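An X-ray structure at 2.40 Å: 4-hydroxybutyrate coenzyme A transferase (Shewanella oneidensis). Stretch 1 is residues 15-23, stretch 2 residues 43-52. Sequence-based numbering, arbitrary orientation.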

# COMPACT_ATOMS: atom_id res chain seq x y z
N LEU A 15 -21.94 -27.13 -21.36
CA LEU A 15 -21.94 -25.88 -22.12
C LEU A 15 -20.53 -25.31 -22.23
O LEU A 15 -20.21 -24.64 -23.20
CB LEU A 15 -22.88 -24.86 -21.47
CG LEU A 15 -24.39 -25.10 -21.60
CD1 LEU A 15 -24.77 -26.44 -21.03
CD2 LEU A 15 -25.14 -23.98 -20.88
N ILE A 16 -19.69 -25.57 -21.23
CA ILE A 16 -18.32 -25.05 -21.28
C ILE A 16 -17.65 -25.63 -22.52
O ILE A 16 -17.71 -26.83 -22.76
CB ILE A 16 -17.52 -25.43 -20.03
CG1 ILE A 16 -18.18 -24.82 -18.78
CG2 ILE A 16 -16.08 -24.94 -20.18
CD1 ILE A 16 -17.46 -25.08 -17.47
N ARG A 17 -17.03 -24.75 -23.30
CA ARG A 17 -16.32 -25.13 -24.53
C ARG A 17 -14.83 -24.88 -24.38
O ARG A 17 -14.40 -24.20 -23.46
CB ARG A 17 -16.88 -24.34 -25.72
CG ARG A 17 -18.27 -24.78 -26.16
CD ARG A 17 -18.19 -26.09 -26.92
NE ARG A 17 -19.27 -27.03 -26.61
CZ ARG A 17 -19.42 -28.21 -27.21
NH1 ARG A 17 -20.44 -29.04 -26.86
NH2 ARG A 17 -18.56 -28.56 -28.17
N SER A 18 -14.02 -25.43 -25.29
CA SER A 18 -12.57 -25.26 -25.22
C SER A 18 -12.04 -23.84 -25.35
O SER A 18 -12.65 -22.99 -25.99
CB SER A 18 -11.89 -26.14 -26.27
OG SER A 18 -12.07 -27.52 -25.98
N GLY A 19 -10.89 -23.59 -24.74
CA GLY A 19 -10.28 -22.27 -24.80
C GLY A 19 -10.93 -21.20 -23.94
O GLY A 19 -10.45 -20.06 -23.90
N GLU A 20 -12.01 -21.55 -23.25
CA GLU A 20 -12.70 -20.58 -22.41
C GLU A 20 -11.97 -20.21 -21.12
O GLU A 20 -11.17 -20.99 -20.59
CB GLU A 20 -14.11 -21.07 -22.06
CG GLU A 20 -15.05 -21.19 -23.26
CD GLU A 20 -16.49 -21.53 -22.87
OE1 GLU A 20 -17.34 -21.73 -23.77
OE2 GLU A 20 -16.77 -21.60 -21.66
N THR A 21 -12.22 -19.00 -20.66
CA THR A 21 -11.65 -18.52 -19.41
C THR A 21 -12.82 -18.60 -18.44
O THR A 21 -13.86 -17.98 -18.65
CB THR A 21 -11.19 -17.06 -19.49
OG1 THR A 21 -10.17 -16.94 -20.49
CG2 THR A 21 -10.62 -16.64 -18.14
N LEU A 22 -12.63 -19.38 -17.39
CA LEU A 22 -13.64 -19.60 -16.39
C LEU A 22 -13.35 -18.95 -15.03
O LEU A 22 -12.19 -18.74 -14.64
CB LEU A 22 -13.82 -21.11 -16.18
CG LEU A 22 -14.19 -21.99 -17.38
CD1 LEU A 22 -14.18 -23.44 -16.96
CD2 LEU A 22 -15.56 -21.60 -17.91
N TRP A 23 -14.43 -18.66 -14.31
CA TRP A 23 -14.32 -18.12 -12.97
C TRP A 23 -15.14 -19.04 -12.09
O TRP A 23 -16.17 -19.55 -12.52
CB TRP A 23 -14.88 -16.70 -12.89
CG TRP A 23 -15.08 -16.30 -11.46
CD1 TRP A 23 -16.25 -16.36 -10.74
CD2 TRP A 23 -14.07 -15.84 -10.56
NE1 TRP A 23 -16.02 -15.97 -9.45
CE2 TRP A 23 -14.70 -15.64 -9.30
CE3 TRP A 23 -12.70 -15.57 -10.68
CZ2 TRP A 23 -14.00 -15.20 -8.18
CZ3 TRP A 23 -12.00 -15.13 -9.56
CH2 TRP A 23 -12.66 -14.94 -8.32
N LEU A 43 -11.79 -33.09 -19.76
CA LEU A 43 -10.89 -34.05 -20.39
C LEU A 43 -11.04 -34.07 -21.90
O LEU A 43 -10.13 -34.50 -22.61
CB LEU A 43 -11.12 -35.44 -19.83
CG LEU A 43 -10.76 -35.61 -18.35
CD1 LEU A 43 -10.99 -37.04 -17.94
CD2 LEU A 43 -9.31 -35.21 -18.13
N THR A 44 -12.20 -33.61 -22.38
CA THR A 44 -12.50 -33.56 -23.81
C THR A 44 -12.22 -32.17 -24.38
O THR A 44 -12.37 -31.94 -25.58
CB THR A 44 -13.99 -33.88 -24.07
OG1 THR A 44 -14.79 -32.73 -23.79
CG2 THR A 44 -14.45 -35.04 -23.19
N LEU A 45 -11.82 -31.24 -23.52
CA LEU A 45 -11.54 -29.87 -23.96
C LEU A 45 -10.05 -29.58 -23.86
O LEU A 45 -9.25 -30.47 -23.63
CB LEU A 45 -12.29 -28.88 -23.07
CG LEU A 45 -13.77 -29.13 -22.75
CD1 LEU A 45 -14.27 -28.11 -21.74
CD2 LEU A 45 -14.58 -29.08 -24.02
N ASP A 46 -9.69 -28.32 -24.07
CA ASP A 46 -8.31 -27.90 -23.93
C ASP A 46 -8.24 -26.39 -23.85
O ASP A 46 -9.21 -25.69 -24.15
CB ASP A 46 -7.44 -28.41 -25.09
CG ASP A 46 -7.80 -27.78 -26.40
OD1 ASP A 46 -7.00 -27.88 -27.37
OD2 ASP A 46 -8.90 -27.18 -26.46
N ASN A 47 -7.08 -25.90 -23.44
CA ASN A 47 -6.85 -24.47 -23.31
C ASN A 47 -7.87 -23.84 -22.39
O ASN A 47 -8.31 -22.71 -22.63
CB ASN A 47 -6.91 -23.80 -24.68
CG ASN A 47 -6.06 -24.51 -25.70
OD1 ASN A 47 -4.89 -24.83 -25.45
ND2 ASN A 47 -6.64 -24.76 -26.88
N ILE A 48 -8.25 -24.55 -21.34
CA ILE A 48 -9.21 -24.03 -20.38
C ILE A 48 -8.46 -23.37 -19.22
O ILE A 48 -7.65 -24.01 -18.57
CB ILE A 48 -10.10 -25.15 -19.79
CG1 ILE A 48 -10.99 -25.74 -20.89
CG2 ILE A 48 -10.95 -24.60 -18.65
CD1 ILE A 48 -11.96 -24.75 -21.51
N THR A 49 -8.73 -22.08 -19.00
CA THR A 49 -8.11 -21.34 -17.90
C THR A 49 -9.17 -21.11 -16.83
O THR A 49 -10.30 -20.71 -17.14
CB THR A 49 -7.59 -19.97 -18.34
OG1 THR A 49 -6.63 -20.12 -19.38
CG2 THR A 49 -6.92 -19.27 -17.17
N LEU A 50 -8.81 -21.36 -15.58
CA LEU A 50 -9.74 -21.18 -14.48
C LEU A 50 -9.23 -20.18 -13.46
O LEU A 50 -8.31 -20.47 -12.70
CB LEU A 50 -9.99 -22.53 -13.81
CG LEU A 50 -11.05 -22.63 -12.71
CD1 LEU A 50 -11.41 -24.07 -12.51
CD2 LEU A 50 -10.53 -22.05 -11.41
N LEU A 51 -9.84 -18.99 -13.47
CA LEU A 51 -9.49 -17.90 -12.55
C LEU A 51 -10.15 -18.22 -11.21
O LEU A 51 -11.26 -18.76 -11.17
CB LEU A 51 -10.01 -16.56 -13.08
CG LEU A 51 -9.29 -15.93 -14.28
CD1 LEU A 51 -10.09 -14.75 -14.84
CD2 LEU A 51 -7.93 -15.47 -13.83
N GLN A 52 -9.48 -17.88 -10.12
CA GLN A 52 -10.02 -18.20 -8.80
C GLN A 52 -9.31 -17.50 -7.65
O GLN A 52 -8.32 -16.79 -7.83
CB GLN A 52 -9.92 -19.71 -8.56
CG GLN A 52 -8.51 -20.16 -8.15
CD GLN A 52 -8.21 -21.64 -8.41
OE1 GLN A 52 -8.13 -22.06 -9.56
NE2 GLN A 52 -8.04 -22.41 -7.35

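What fastens L22, the residue of the first stretch most covered by the second, to its neighbour? Its backbone works in both directions, as expected where two strands run parallel. L22 N donates to T49 O (2.7 Å, nearly straight), and L22 O accepts from L51 N (2.6 Å). One step earlier, T49 N reaches E20 O at 3.1 Å. The bridges pair T21 with T49, L22 with L50 and W23 with L51. The buried side chain of L22 lies on the same sheet face as that of L50, and its CD1 meets I48 CG2 at 3.8 Å, an apolar contact that suits two branched aliphatic residues.

How do L51 and W23 pack on the other face? Both CB atoms project to the face they share with T21 and T49, and the indole, with chi1 in t, brings its end closer to the second strand. W23 CE3 lies 3.7 Å from L51 CB, while W23 CZ3 approaches Q52 CA at the same distance. The broad ring can thus cover backbone as well as side chain. T21 adds its methyl, CG2, 3.8 Å from L51 CD1.

What does L45 do ahead of the strands? Its side chain points toward the first stretch, where CD1 sits 4.0 Å from I16 CG2; both residues are buried. I48 CD1 also nears I16 CG2, at 4.3 Å, extending this apolar patch.

How is the exposed turn tied down? R17 to E20 form a type II turn, and G19, with its positive phi of 75°, takes a conformation that favours glycine. From there G19 N donates to D46 O at 2.8 Å, and G19 CA makes a CA-H...O contact with N47 O at 3.0 Å. S18 OG accepts a weak hydrogen bond from D46 N (3.2 Å).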